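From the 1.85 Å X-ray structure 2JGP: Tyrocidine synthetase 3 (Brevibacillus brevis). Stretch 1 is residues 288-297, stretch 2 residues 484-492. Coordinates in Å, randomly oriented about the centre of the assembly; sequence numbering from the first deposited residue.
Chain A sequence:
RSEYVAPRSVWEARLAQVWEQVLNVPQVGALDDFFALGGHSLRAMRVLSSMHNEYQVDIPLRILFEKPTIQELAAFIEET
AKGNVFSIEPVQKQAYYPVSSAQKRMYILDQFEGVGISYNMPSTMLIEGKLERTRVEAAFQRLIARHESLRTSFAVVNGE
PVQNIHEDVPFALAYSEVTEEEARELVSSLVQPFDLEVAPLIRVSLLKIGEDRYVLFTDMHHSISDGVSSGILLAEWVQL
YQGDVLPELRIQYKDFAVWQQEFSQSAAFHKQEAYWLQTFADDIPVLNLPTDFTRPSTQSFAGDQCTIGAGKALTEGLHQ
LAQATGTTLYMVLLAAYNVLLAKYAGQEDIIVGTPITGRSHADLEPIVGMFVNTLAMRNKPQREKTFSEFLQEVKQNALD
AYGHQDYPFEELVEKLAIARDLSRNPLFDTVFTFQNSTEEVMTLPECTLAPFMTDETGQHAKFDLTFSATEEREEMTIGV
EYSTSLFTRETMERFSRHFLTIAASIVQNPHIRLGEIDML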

ATOM      1  N   ASN A 288       6.074 -16.236 -16.772  1.00 60.92           N
ATOM      2  CA  ASN A 288       5.666 -17.527 -17.311  1.00 60.64           C
ATOM      3  C   ASN A 288       5.702 -18.610 -16.243  1.00 59.95           C
ATOM      4  O   ASN A 288       6.489 -19.552 -16.324  1.00 59.71           O
ATOM      5  N   LEU A 289       4.843 -18.471 -15.238  1.00 59.23           N
ATOM      6  CA  LEU A 289       4.715 -19.496 -14.213  1.00 58.89           C
ATOM      7  C   LEU A 289       4.113 -20.742 -14.833  1.00 58.32           C
ATOM      8  O   LEU A 289       3.216 -20.642 -15.668  1.00 57.72           O
ATOM      9  N   PRO A 290       4.604 -21.922 -14.426  1.00 58.08           N
ATOM     10  CA  PRO A 290       3.981 -23.139 -14.899  1.00 57.74           C
ATOM     11  C   PRO A 290       2.669 -23.293 -14.152  1.00 57.17           C
ATOM     12  O   PRO A 290       2.625 -23.079 -12.944  1.00 57.95           O
ATOM     13  N   THR A 291       1.607 -23.607 -14.872  1.00 56.46           N
ATOM     14  CA  THR A 291       0.294 -23.732 -14.267  1.00 55.60           C
ATOM     15  C   THR A 291      -0.163 -25.179 -14.372  1.00 55.03           C
ATOM     16  O   THR A 291       0.232 -25.895 -15.298  1.00 55.11           O
ATOM     17  N   ASP A 292      -0.979 -25.611 -13.417  1.00 54.19           N
ATOM     18  CA  ASP A 292      -1.528 -26.969 -13.423  1.00 53.90           C
ATOM     19  C   ASP A 292      -2.618 -27.130 -14.479  1.00 53.48           C
ATOM     20  O   ASP A 292      -2.835 -28.221 -14.996  1.00 53.20           O
ATOM     21  N   PHE A 293      -3.304 -26.035 -14.784  1.00 52.93           N
ATOM     22  CA  PHE A 293      -4.353 -26.027 -15.792  1.00 52.66           C
ATOM     23  C   PHE A 293      -4.047 -24.913 -16.777  1.00 52.67           C
ATOM     24  O   PHE A 293      -3.333 -23.963 -16.451  1.00 52.41           O
ATOM     25  N   THR A 294      -4.583 -25.039 -17.980  1.00 52.84           N
ATOM     26  CA  THR A 294      -4.389 -24.047 -19.028  1.00 53.23           C
ATOM     27  C   THR A 294      -4.976 -22.715 -18.592  1.00 53.63           C
ATOM     28  O   THR A 294      -6.028 -22.674 -17.957  1.00 53.56           O
ATOM     29  N   ARG A 295      -4.284 -21.627 -18.912  1.00 54.22           N
ATOM     30  CA  ARG A 295      -4.760 -20.296 -18.566  1.00 54.67           C
ATOM     31  C   ARG A 295      -6.045 -20.008 -19.349  1.00 54.99           C
ATOM     32  O   ARG A 295      -6.068 -20.161 -20.571  1.00 54.86           O
ATOM     33  N   PRO A 296      -7.125 -19.618 -18.645  1.00 55.65           N
ATOM     34  CA  PRO A 296      -8.359 -19.254 -19.339  1.00 56.32           C
ATOM     35  C   PRO A 296      -8.159 -18.047 -20.253  1.00 57.22           C
ATOM     36  O   PRO A 296      -7.298 -17.209 -19.983  1.00 57.33           O
ATOM     37  N   SER A 297      -8.952 -17.952 -21.313  1.00 58.56           N
ATOM     38  CA  SER A 297      -8.835 -16.828 -22.249  1.00 59.60           C
ATOM     39  C   SER A 297      -9.427 -15.531 -21.694  1.00 60.32           C
ATOM     40  O   SER A 297      -9.167 -14.452 -22.229  1.00 60.76           O
ATOM     41  N   THR A 484      -7.731 -20.284  -8.634  1.00 53.22           N
ATOM     42  CA  THR A 484      -8.179 -21.678  -8.660  1.00 53.33           C
ATOM     43  C   THR A 484      -8.122 -22.271 -10.078  1.00 52.66           C
ATOM     44  O   THR A 484      -7.989 -23.483 -10.252  1.00 52.34           O
ATOM     45  N   SER A 485      -8.223 -21.408 -11.083  1.00 52.04           N
ATOM     46  CA  SER A 485      -8.200 -21.836 -12.477  1.00 51.93           C
ATOM     47  C   SER A 485      -6.796 -22.208 -12.975  1.00 52.13           C
ATOM     48  O   SER A 485      -6.668 -22.779 -14.055  1.00 51.92           O
ATOM     49  N   LEU A 486      -5.767 -21.889 -12.198  1.00 52.49           N
ATOM     50  CA  LEU A 486      -4.371 -22.081 -12.615  1.00 52.86           C
ATOM     51  C   LEU A 486      -3.582 -23.095 -11.778  1.00 53.26           C
ATOM     52  O   LEU A 486      -2.783 -23.861 -12.330  1.00 52.92           O
ATOM     53  N   PHE A 487      -3.785 -23.095 -10.459  1.00 53.77           N
ATOM     54  CA  PHE A 487      -2.962 -23.907  -9.553  1.00 54.75           C
ATOM     55  C   PHE A 487      -3.786 -24.775  -8.613  1.00 55.52           C
ATOM     56  O   PHE A 487      -4.868 -24.379  -8.166  1.00 55.64           O
ATOM     57  N   THR A 488      -3.260 -25.964  -8.322  1.00 56.42           N
ATOM     58  CA  THR A 488      -3.827 -26.838  -7.306  1.00 56.97           C
ATOM     59  C   THR A 488      -3.276 -26.419  -5.942  1.00 57.54           C
ATOM     60  O   THR A 488      -2.245 -25.740  -5.855  1.00 57.24           O
ATOM     61  N   ARG A 489      -3.970 -26.823  -4.882  1.00 58.04           N
ATOM     62  CA  ARG A 489      -3.487 -26.622  -3.519  1.00 58.64           C
ATOM     63  C   ARG A 489      -2.110 -27.250  -3.319  1.00 58.43           C
ATOM     64  O   ARG A 489      -1.243 -26.658  -2.676  1.00 58.09           O
ATOM     65  N   GLU A 490      -1.921 -28.449  -3.867  1.00 58.26           N
ATOM     66  CA  GLU A 490      -0.657 -29.179  -3.754  1.00 58.39           C
ATOM     67  C   GLU A 490       0.508 -28.353  -4.303  1.00 58.00           C
ATOM     68  O   GLU A 490       1.534 -28.197  -3.634  1.00 57.46           O
ATOM     69  N   THR A 491       0.333 -27.826  -5.514  1.00 57.50           N
ATOM     70  CA  THR A 491       1.356 -27.005  -6.173  1.00 57.25           C
ATOM     71  C   THR A 491       1.722 -25.759  -5.372  1.00 57.24           C
ATOM     72  O   THR A 491       2.892 -25.372  -5.313  1.00 57.16           O
ATOM     73  N   MET A 492       0.722 -25.138  -4.754  1.00 57.53           N
ATOM     74  CA  MET A 492       0.930 -23.897  -4.014  1.00 58.01           C
ATOM     75  C   MET A 492       1.533 -24.142  -2.633  1.00 58.16           C
ATOM     76  O   MET A 492       2.340 -23.343  -2.158  1.00 57.66           O
TER

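The polar heart of this contact is Asp292, whose CA-to-CB bond points toward the second stretch. With chi1 in the m well, its carboxylate reaches the start of the helix that begins at Arg489. Atom OD2 of Asp292 accepts a nearly straight hydrogen bond from Thr488 N (2.8 Å, 172°) and a second, shorter one from Thr491 OG1 (2.7 Å). An aspartate suits this place because backbone amides at the beginning of a helix lack partners within the helix, and a short acidic side chain can reach one of them, here Thr488 N. Thr488, at the N-cap position and in the p rotamer, supplies the capping bond itself: its OG1 accepts from Thr491 N at 3.1 Å. The same OG1 lies 3.2 Å from Asp292 OD2, so the carboxylate and the cap form one compact polar cluster. Thr491, rotamer m, points toward the first stretch and carries its hydroxyl directly to the aspartate.

The backbone fixes the register beside this cluster. Asp292 N donates to Leu486 O at 2.7 Å, and Phe293 N adds a weak hydrogen bond to the same oxygen at 3.3 Å. Thr291 braces its own stretch of chain: in the p rotamer, its OG1 donates to Phe293 O (2.7 Å), while its methyl CG2 lies 3.8 Å from Phe487 CE1. A threonine serves both needs, having a hydroxyl and a methyl on one short side chain.

Apolar packing completes the contact. Leu486 and Phe487 have CA-to-CB bonds directed away overall, yet the ends of their side chains come nearer to the first stretch. Leu486, m then t, places CD2 3.7 Å from Arg295 CA and 3.8 Å from Pro296 CD; CD2 fits against the proline ring and the neighbouring backbone. Arg295 extends through two t torsions, with NH1 4.0 Å from Leu486 CD1, while its guanidinium is hydrogen-bonded elsewhere in the structure. The buried Phe487 ring, set by an m chi1, has CZ 4.0 Å from Leu289 CD1, a fully apolar meeting. Pro290 O approaches the edge of that ring, 3.3 Å from Phe487 CE1, where the slightly positive ring hydrogens favour a carbonyl oxygen.

Phe293, also m, points toward the second stretch although it remains exposed. Its CB is 3.3 Å from Ser485 O, and its ring extends far enough to bring CZ within 3.7 Å of Thr488 CG2, laying a broad apolar surface beside the polar cluster.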

ATOM      1  CB  ASN A 288       6.556 -17.907 -18.494  1.00 61.06           C
ATOM      2  CG  ASN A 288       6.109 -19.190 -19.177  1.00 61.24           C
ATOM      3  OD1 ASN A 288       6.935 -20.030 -19.519  1.00 64.43           O
ATOM      4  ND2 ASN A 288       4.803 -19.352 -19.365  1.00 61.89           N
ATOM      5  CB  LEU A 289       3.812 -19.039 -13.067  1.00 58.81           C
ATOM      6  CG  LEU A 289       4.416 -18.088 -12.043  1.00 59.50           C
ATOM      7  CD1 LEU A 289       3.334 -17.695 -11.043  1.00 59.47           C
ATOM      8  CD2 LEU A 289       5.614 -18.730 -11.357  1.00 58.99           C
ATOM      9  CB  PRO A 290       4.982 -24.227 -14.509  1.00 57.77           C
ATOM     10  CG  PRO A 290       5.682 -23.695 -13.341  1.00 58.08           C
ATOM     11  CD  PRO A 290       5.719 -22.197 -13.502  1.00 58.21           C
ATOM     12  CB  THR A 291      -0.709 -22.795 -14.957  1.00 55.49           C
ATOM     13  OG1 THR A 291      -0.767 -23.099 -16.357  1.00 55.10           O
ATOM     14  CG2 THR A 291      -0.286 -21.345 -14.773  1.00 54.76           C
ATOM     15  CB  ASP A 292      -2.077 -27.324 -12.040  1.00 53.97           C
ATOM     16  CG  ASP A 292      -0.986 -27.391 -10.983  1.00 54.68           C
ATOM     17  OD1 ASP A 292       0.040 -28.060 -11.225  1.00 56.70           O
ATOM     18  OD2 ASP A 292      -1.148 -26.777  -9.910  1.00 56.08           O
ATOM     19  CB  PHE A 293      -5.711 -25.794 -15.128  1.00 52.52           C
ATOM     20  CG  PHE A 293      -5.955 -26.669 -13.928  1.00 51.85           C
ATOM     21  CD1 PHE A 293      -5.913 -26.139 -12.644  1.00 52.02           C
ATOM     22  CD2 PHE A 293      -6.206 -28.021 -14.085  1.00 51.40           C
ATOM     23  CE1 PHE A 293      -6.125 -26.945 -11.532  1.00 52.31           C
ATOM     24  CE2 PHE A 293      -6.423 -28.834 -12.984  1.00 52.13           C
ATOM     25  CZ  PHE A 293      -6.383 -28.295 -11.703  1.00 51.92           C
ATOM     26  CB  THR A 294      -5.068 -24.501 -20.344  1.00 53.14           C
ATOM     27  OG1 THR A 294      -4.526 -25.761 -20.756  1.00 53.18           O
ATOM     28  CG2 THR A 294      -4.868 -23.477 -21.452  1.00 53.41           C
ATOM     29  CB  ARG A 295      -3.695 -19.243 -18.874  1.00 54.76           C
ATOM     30  CG  ARG A 295      -4.112 -17.819 -18.545  1.00 55.04           C
ATOM     31  CD  ARG A 295      -3.026 -16.835 -18.933  1.00 56.28           C
ATOM     32  NE  ARG A 295      -1.835 -17.036 -18.122  1.00 56.84           N
ATOM     33  CZ  ARG A 295      -1.661 -16.542 -16.899  1.00 57.62           C
ATOM     34  NH1 ARG A 295      -2.586 -15.781 -16.329  1.00 58.09           N
ATOM     35  NH2 ARG A 295      -0.538 -16.802 -16.253  1.00 58.93           N
ATOM     36  CB  PRO A 296      -9.317 -18.895 -18.195  1.00 56.21           C
ATOM     37  CG  PRO A 296      -8.746 -19.482 -16.990  1.00 55.97           C
ATOM     38  CD  PRO A 296      -7.270 -19.498 -17.182  1.00 55.69           C
ATOM     39  CB  SER A 297      -9.490 -17.157 -23.584  1.00 59.84           C
ATOM     40  OG  SER A 297      -9.188 -16.147 -24.528  1.00 60.71           O
ATOM     41  CB  THR A 484      -9.622 -21.784  -8.106  1.00 53.32           C
ATOM     42  OG1 THR A 484      -9.662 -21.201  -6.795  1.00 55.94           O
ATOM     43  CG2 THR A 484     -10.077 -23.229  -8.027  1.00 54.95           C
ATOM     44  CB  SER A 485      -8.773 -20.730 -13.362  1.00 51.62           C
ATOM     45  OG  SER A 485      -7.956 -19.580 -13.292  1.00 50.85           O
ATOM     46  CB  LEU A 486      -3.638 -20.742 -12.583  1.00 52.86           C
ATOM     47  CG  LEU A 486      -4.171 -19.615 -13.472  1.00 52.73           C
ATOM     48  CD1 LEU A 486      -3.265 -18.385 -13.325  1.00 53.00           C
ATOM     49  CD2 LEU A 486      -4.268 -20.050 -14.923  1.00 52.57           C
ATOM     50  CB  PHE A 487      -2.036 -23.023  -8.707  1.00 54.77           C
ATOM     51  CG  PHE A 487      -1.289 -21.984  -9.499  1.00 55.23           C
ATOM     52  CD1 PHE A 487      -0.221 -22.344 -10.309  1.00 55.47           C
ATOM     53  CD2 PHE A 487      -1.648 -20.644  -9.423  1.00 55.60           C
ATOM     54  CE1 PHE A 487       0.472 -21.384 -11.033  1.00 54.99           C
ATOM     55  CE2 PHE A 487      -0.963 -19.681 -10.146  1.00 55.56           C
ATOM     56  CZ  PHE A 487       0.102 -20.054 -10.950  1.00 55.30           C
ATOM     57  CB  THR A 488      -3.466 -28.319  -7.559  1.00 57.02           C
ATOM     58  OG1 THR A 488      -2.050 -28.507  -7.422  1.00 57.53           O
ATOM     59  CG2 THR A 488      -3.894 -28.758  -8.953  1.00 57.01           C
ATOM     60  CB  ARG A 489      -4.472 -27.217  -2.511  1.00 59.22           C
ATOM     61  CG  ARG A 489      -3.997 -27.159  -1.065  1.00 61.24           C
ATOM     62  CD  ARG A 489      -5.133 -27.448  -0.103  1.00 63.95           C
ATOM     63  NE  ARG A 489      -6.156 -26.408  -0.167  1.00 67.12           N
ATOM     64  CZ  ARG A 489      -6.060 -25.204   0.397  1.00 69.41           C
ATOM     65  NH1 ARG A 489      -4.982 -24.861   1.092  1.00 70.62           N
ATOM     66  NH2 ARG A 489      -7.059 -24.336   0.266  1.00 71.01           N
ATOM     67  CB  GLU A 490      -0.754 -30.524  -4.489  1.00 58.83           C
ATOM     68  CG  GLU A 490       0.522 -31.361  -4.485  1.00 60.60           C
ATOM     69  CD  GLU A 490       0.412 -32.611  -5.347  1.00 62.53           C
ATOM     70  OE1 GLU A 490      -0.720 -33.055  -5.644  1.00 64.32           O
ATOM     71  OE2 GLU A 490       1.466 -33.156  -5.730  1.00 64.74           O
ATOM     72  CB  THR A 491       0.899 -26.577  -7.588  1.00 57.08           C
ATOM     73  OG1 THR A 491       0.859 -27.727  -8.439  1.00 56.51           O
ATOM     74  CG2 THR A 491       1.852 -25.527  -8.193  1.00 56.64           C
ATOM     75  CB  MET A 492      -0.380 -23.115  -3.916  1.00 58.19           C
ATOM     76  CG  MET A 492      -0.822 -22.534  -5.250  1.00 59.14           C
ATOM     77  SD  MET A 492       0.194 -21.129  -5.751  1.00 63.37           S
ATOM     78  CE  MET A 492       1.366 -21.898  -6.863  1.00 63.03           C
TER